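Local atomic coordinates of thermoresistant glucokinase (Janibacter sp. HTCC2649, PDB entry 4EUN), a protein that probably phosphorylates gluconate at the expense of ATP, as a gluconokinase-type sugar kinase of the P-loop fold. Residues A91-A96 with V102-T107; G54-E59 with D95-A100. All coordinates share one frame; numbering follows the deposited sequence. Where two conformers were deposited one is given.

From the N terminus the chain runs through strand 31-35 and helix 42-53; contact 2 starts at Gly54, just after that helix, and takes in strand 56-59. It closes a long loop of 35 intervening residues, mostly helical, when helix 80-99 brings 95-100 back over 54-59. Contact 1 closes a short one: five residues separate 91-96 from 102-107, as the chain turns into strand 104-108. The two loops cross rather than nest, because 91-96 begins before 95-100 is complete and its partner lies beyond it; Asp95 and Ala96 are the overlap. Together they seat this helix on two neighbouring parallel strands, joined directly by Ile105 N to Glu56 O at 2.8 Å.

Contact 1: A91-A96 with V102-T107; sequences AEWMDA and VSTIIT
Trp93 and Met94 of helix 80-99 pack on Thr104 and Ile106 of strand 104-108, the helix-to-strand step of a beta-alpha-beta crossover in a parallel sheet with strand order 2-3-1-4-5, consistent with a P-loop kinase fold. The axes of the short segments 91-96 and 104-107 run nearly antiparallel (163°) and come within 10.0 Å; 91-96 and 102-107 bury 215 Å² in all, both sides summed.

The apolar contacts centre on the indole. With CG anti to the backbone N (chi1 -179°), Trp93 sends its six-membered ring to the strand: CZ3 lies 3.6 Å from Thr104 CG2 and 3.7 Å from Ile106 CG2, both methyls approaching the ring obliquely. The indole and the threonine side chain run alongside one another, pointing opposite ways. A second, looser apolar contact joins Met94 CE to Ile106 CD1 at 4.3 Å; the bend at chi3 (-81°) turns the methyl back from the line of the chain.

Polar groups at this interface find their partners elsewhere. Trp93 NE1 is hydrogen-bonded to the carbonyl O of Ala62 of the second subunit, so the same ring serves the core and the dimer interface. Thr104 OG1 is hydrogen-bonded to His31 ND1 on the adjacent strand 31-35; towards the helix, its nearest atom is Met94 CG, at 3.9 Å.

Contact 2: G54-E59 with D95-A100; sequences GLEFAE and DARADA
The carboxylate of Glu56 and the guanidinium of Arg97 lie nearly coplanar, their planes 26° apart, although the two side chains that carry them run almost perpendicular to each other. The flat ends pair NE with OE1 and NH2 with OE2. Arg97 NE donates to Glu56 OE1 at 2.8 Å in an almost straight bond (169° at the hydrogen), and Arg97 NH2 donates to Glu56 OE2 at 3.1 Å. Both oxygens lie near the guanidinium plane, at its edge, and both are met on the syn side, although NE stands somewhat out of the carboxylate plane. Paired bonds of this kind fix the rotation of each group more firmly than either bond alone could.

The torsions account for the approach. Glu56 is extended throughout, with CG anti to the backbone N, and reaches out from strand 56-59 like a straight rod. In Arg97 the bend at chi2 redirects the chain, and the plane is set further out, by the rotation about CD-NE (chi4 -107°).

This salt bridge joins the C-terminal end of helix 80-99 to a strand of the parallel sheet that is outermost within this chain, across a backbone gap of 9.3 Å between Glu56 CA and Arg97 CA. Both residues are buried, so the pairing would be expected to repay part of the cost of burying both charges. Within the chain, Val102 lies against the carboxylate. The second subunit adds to the site: its Phe149 packs on Glu56, and Arg97 NH1 is hydrogen-bonded to the carbonyl O of His64 of that subunit.

Contact 1: A91-A96 with V102-T107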
loop_
_atom_site.group_PDB
_atom_site.type_symbol
_atom_site.label_atom_id
_atom_site.label_comp_id
_atom_site.label_asym_id
_atom_site.label_seq_id
_atom_site.Cartn_x
_atom_site.Cartn_y
_atom_site.Cartn_z
ATOM N N ALA A 91 10.874 -9.881 -5.563
ATOM C CA ALA A 91 11.302 -11.182 -5.070
ATOM C C ALA A 91 12.308 -11.007 -3.940
ATOM O O ALA A 91 12.227 -11.680 -2.908
ATOM C CB ALA A 91 11.903 -12.016 -6.198
ATOM N N GLU A 92 13.260 -10.099 -4.138
ATOM C CA GLU A 92 14.280 -9.845 -3.125
ATOM C C GLU A 92 13.672 -9.274 -1.853
ATOM O O GLU A 92 14.073 -9.660 -0.754
ATOM C CB GLU A 92 15.364 -8.917 -3.679
ATOM C CG GLU A 92 16.232 -9.579 -4.747
ATOM C CD GLU A 92 17.104 -8.593 -5.501
ATOM O OE1 GLU A 92 17.167 -7.412 -5.094
ATOM O OE2 GLU A 92 17.727 -9.002 -6.506
ATOM N N TRP A 93 12.708 -8.369 -1.997
ATOM C CA TRP A 93 12.050 -7.762 -0.832
ATOM C C TRP A 93 11.326 -8.835 -0.032
ATOM O O TRP A 93 11.465 -8.894 1.192
ATOM C CB TRP A 93 11.091 -6.666 -1.287
ATOM C CG TRP A 93 10.360 -5.940 -0.189
ATOM C CD1 TRP A 93 10.772 -4.818 0.469
ATOM C CD2 TRP A 93 9.058 -6.257 0.328
ATOM N NE1 TRP A 93 9.815 -4.426 1.384
ATOM C CE2 TRP A 93 8.751 -5.291 1.314
ATOM C CE3 TRP A 93 8.124 -7.265 0.056
ATOM C CZ2 TRP A 93 7.548 -5.308 2.034
ATOM C CZ3 TRP A 93 6.934 -7.285 0.764
ATOM C CH2 TRP A 93 6.655 -6.307 1.752
ATOM N N MET A 94 10.577 -9.702 -0.717
ATOM C CA MET A 94 9.907 -10.808 -0.036
ATOM C C MET A 94 10.878 -11.783 0.635
ATOM O O MET A 94 10.617 -12.263 1.739
ATOM C CB MET A 94 8.992 -11.567 -1.006
ATOM C CG MET A 94 7.749 -10.806 -1.411
ATOM S SD MET A 94 6.597 -11.861 -2.335
ATOM C CE MET A 94 7.299 -11.810 -3.989
ATOM N N ASP A 95 11.989 -12.087 -0.032
ATOM C CA ASP A 95 12.986 -13.007 0.508
ATOM C C ASP A 95 13.610 -12.441 1.774
ATOM O O ASP A 95 13.805 -13.162 2.755
ATOM C CB ASP A 95 14.069 -13.270 -0.546
ATOM C CG ASP A 95 14.977 -14.431 -0.196
ATOM O OD1 ASP A 95 14.592 -15.299 0.621
ATOM O OD2 ASP A 95 16.082 -14.488 -0.770
ATOM N N ALA A 96 13.890 -11.142 1.768
ATOM C CA ALA A 96 14.535 -10.526 2.930
ATOM C C ALA A 96 13.559 -10.423 4.102
ATOM O O ALA A 96 13.966 -10.564 5.264
ATOM C CB ALA A 96 15.083 -9.166 2.572
ATOM N N VAL A 102 9.152 -12.228 8.678
ATOM C CA VAL A 102 8.016 -11.368 8.352
ATOM C C VAL A 102 7.230 -11.913 7.150
ATOM O O VAL A 102 7.798 -12.152 6.084
ATOM C CB VAL A 102 8.474 -9.924 8.035
ATOM C CG1 VAL A 102 7.282 -9.030 7.752
ATOM C CG2 VAL A 102 9.298 -9.342 9.171
ATOM N N SER A 103 5.927 -12.109 7.332
ATOM C CA SER A 103 5.041 -12.562 6.263
ATOM C C SER A 103 4.459 -11.348 5.546
ATOM O O SER A 103 4.270 -10.290 6.158
ATOM C CB SER A 103 3.912 -13.408 6.829
ATOM O OG SER A 103 4.410 -14.635 7.343
ATOM N N THR A 104 4.169 -11.501 4.252
ATOM C CA THR A 104 3.835 -10.352 3.409
ATOM C C THR A 104 2.645 -10.606 2.480
ATOM O O THR A 104 2.356 -11.750 2.127
ATOM C CB THR A 104 5.034 -9.946 2.516
ATOM O OG1 THR A 104 5.325 -11.009 1.594
ATOM C CG2 THR A 104 6.280 -9.656 3.369
ATOM N N ILE A 105 1.974 -9.522 2.093
ATOM C CA ILE A 105 0.994 -9.552 1.009
ATOM C C ILE A 105 1.187 -8.301 0.163
ATOM O O ILE A 105 1.220 -7.180 0.677
ATOM C CB ILE A 105 -0.464 -9.694 1.523
ATOM C CG1 ILE A 105 -1.449 -9.777 0.357
ATOM C CG2 ILE A 105 -0.850 -8.557 2.500
ATOM C CD1 ILE A 105 -2.825 -10.284 0.791
ATOM N N ILE A 106 1.329 -8.485 -1.147
ATOM C CA ILE A 106 1.544 -7.355 -2.042
ATOM C C ILE A 106 0.505 -7.360 -3.147
ATOM O O ILE A 106 0.034 -8.418 -3.562
ATOM C CB ILE A 106 2.962 -7.360 -2.662
ATOM C CG1 ILE A 106 3.160 -8.542 -3.595
ATOM C CG2 ILE A 106 4.034 -7.361 -1.562
ATOM C CD1 ILE A 106 4.536 -8.559 -4.244
ATOM N N THR A 107 0.156 -6.171 -3.632
ATOM C CA THR A 107 -0.702 -6.070 -4.809
ATOM C C THR A 107 0.160 -5.887 -6.041
ATOM O O THR A 107 1.071 -5.065 -6.024
ATOM C CB THR A 107 -1.634 -4.871 -4.692
ATOM O OG1 THR A 107 -0.867 -3.714 -4.337
ATOM C CG2 THR A 107 -2.669 -5.104 -3.608
#

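Contact 2: G54-E59 with D95-A100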
loop_
_atom_site.group_PDB
_atom_site.type_symbol
_atom_site.label_atom_id
_atom_site.label_comp_id
_atom_site.label_asym_id
_atom_site.label_seq_id
_atom_site.Cartn_x
_atom_site.Cartn_y
_atom_site.Cartn_z
ATOM N N GLY A 54 -2.182 -10.296 9.956
ATOM C CA GLY A 54 -0.921 -9.691 10.342
ATOM C C GLY A 54 0.127 -9.639 9.243
ATOM O O GLY A 54 1.272 -9.257 9.498
ATOM N N LEU A 55 -0.252 -10.025 8.023
ATOM C CA LEU A 55 0.673 -9.955 6.899
ATOM C C LEU A 55 1.026 -8.491 6.613
ATOM O O LEU A 55 0.168 -7.612 6.734
ATOM C CB LEU A 55 0.052 -10.594 5.656
ATOM C CG LEU A 55 0.288 -12.083 5.394
ATOM C CD1 LEU A 55 0.117 -12.930 6.625
ATOM C CD2 LEU A 55 -0.659 -12.552 4.296
ATOM N N GLU A 56 2.277 -8.222 6.240
ATOM C CA GLU A 56 2.669 -6.846 5.918
ATOM C C GLU A 56 2.219 -6.510 4.512
ATOM O O GLU A 56 2.613 -7.180 3.569
ATOM C CB GLU A 56 4.183 -6.654 5.965
ATOM C CG GLU A 56 4.569 -5.225 5.573
ATOM C CD GLU A 56 6.054 -4.953 5.597
ATOM O OE1 GLU A 56 6.836 -5.862 5.956
ATOM O OE2 GLU A 56 6.433 -3.806 5.255
ATOM N N PHE A 57 1.443 -5.441 4.381
ATOM C CA PHE A 57 0.928 -5.038 3.077
ATOM C C PHE A 57 1.899 -4.101 2.374
ATOM O O PHE A 57 2.433 -3.174 2.978
ATOM C CB PHE A 57 -0.431 -4.352 3.263
ATOM C CG PHE A 57 -0.920 -3.616 2.045
ATOM C CD1 PHE A 57 -1.165 -4.288 0.854
ATOM C CD2 PHE A 57 -1.158 -2.255 2.102
ATOM C CE1 PHE A 57 -1.613 -3.599 -0.252
ATOM C CE2 PHE A 57 -1.619 -1.568 0.999
ATOM C CZ PHE A 57 -1.847 -2.244 -0.180
ATOM N N ALA A 58 2.124 -4.343 1.083
ATOM C CA ALA A 58 2.871 -3.395 0.259
ATOM C C ALA A 58 2.261 -3.323 -1.131
ATOM O O ALA A 58 1.692 -4.289 -1.628
ATOM C CB ALA A 58 4.327 -3.795 0.158
ATOM N N GLU A 59 2.413 -2.161 -1.753
ATOM C CA GLU A 59 1.918 -1.921 -3.094
ATOM C C GLU A 59 3.088 -2.071 -4.056
ATOM O O GLU A 59 4.059 -1.323 -3.961
ATOM C CB GLU A 59 1.372 -0.497 -3.148
ATOM C CG GLU A 59 0.007 -0.399 -3.771
ATOM C CD GLU A 59 0.048 -0.704 -5.245
ATOM O OE1 GLU A 59 -0.890 -1.355 -5.750
ATOM O OE2 GLU A 59 1.029 -0.290 -5.901
ATOM N N ASP A 95 11.989 -12.087 -0.032
ATOM C CA ASP A 95 12.986 -13.007 0.508
ATOM C C ASP A 95 13.610 -12.441 1.774
ATOM O O ASP A 95 13.805 -13.162 2.755
ATOM C CB ASP A 95 14.069 -13.270 -0.546
ATOM C CG ASP A 95 14.977 -14.431 -0.196
ATOM O OD1 ASP A 95 14.592 -15.299 0.621
ATOM O OD2 ASP A 95 16.082 -14.488 -0.770
ATOM N N ALA A 96 13.890 -11.142 1.768
ATOM C CA ALA A 96 14.535 -10.526 2.930
ATOM C C ALA A 96 13.559 -10.423 4.102
ATOM O O ALA A 96 13.966 -10.564 5.264
ATOM C CB ALA A 96 15.083 -9.166 2.572
ATOM N N ARG A 97 12.286 -10.159 3.802
ATOM C CA ARG A 97 11.246 -10.172 4.833
ATOM C C ARG A 97 11.148 -11.573 5.442
ATOM O O ARG A 97 11.168 -11.732 6.666
ATOM C CB ARG A 97 9.887 -9.733 4.268
ATOM C CG ARG A 97 9.776 -8.245 3.871
ATOM C CD ARG A 97 10.092 -7.383 5.045
ATOM N NE ARG A 97 9.481 -6.050 5.087
ATOM C CZ ARG A 97 10.149 -4.921 4.879
ATOM N NH1 ARG A 97 11.429 -4.954 4.537
ATOM N NH2 ARG A 97 9.547 -3.756 5.020
ATOM N N ALA A 98 11.052 -12.588 4.582
ATOM C CA ALA A 98 11.025 -13.989 5.008
ATOM C C ALA A 98 12.167 -14.339 5.952
ATOM O O ALA A 98 11.972 -15.014 6.976
ATOM C CB ALA A 98 11.063 -14.913 3.774
ATOM N N ASP A 99 13.370 -13.892 5.604
ATOM C CA ASP A 99 14.549 -14.227 6.394
ATOM C C ASP A 99 14.444 -13.663 7.801
ATOM O O ASP A 99 15.018 -14.217 8.741
ATOM C CB ASP A 99 15.817 -13.705 5.716
ATOM C CG ASP A 99 16.325 -14.641 4.639
ATOM O OD1 ASP A 99 15.985 -15.845 4.686
ATOM O OD2 ASP A 99 17.073 -14.176 3.753
ATOM N N ALA A 100 13.707 -12.565 7.948
ATOM C CA ALA A 100 13.561 -11.929 9.258
ATOM C C ALA A 100 12.266 -12.361 9.937
ATOM O O ALA A 100 11.892 -11.809 10.973
ATOM C CB ALA A 100 13.605 -10.411 9.117
#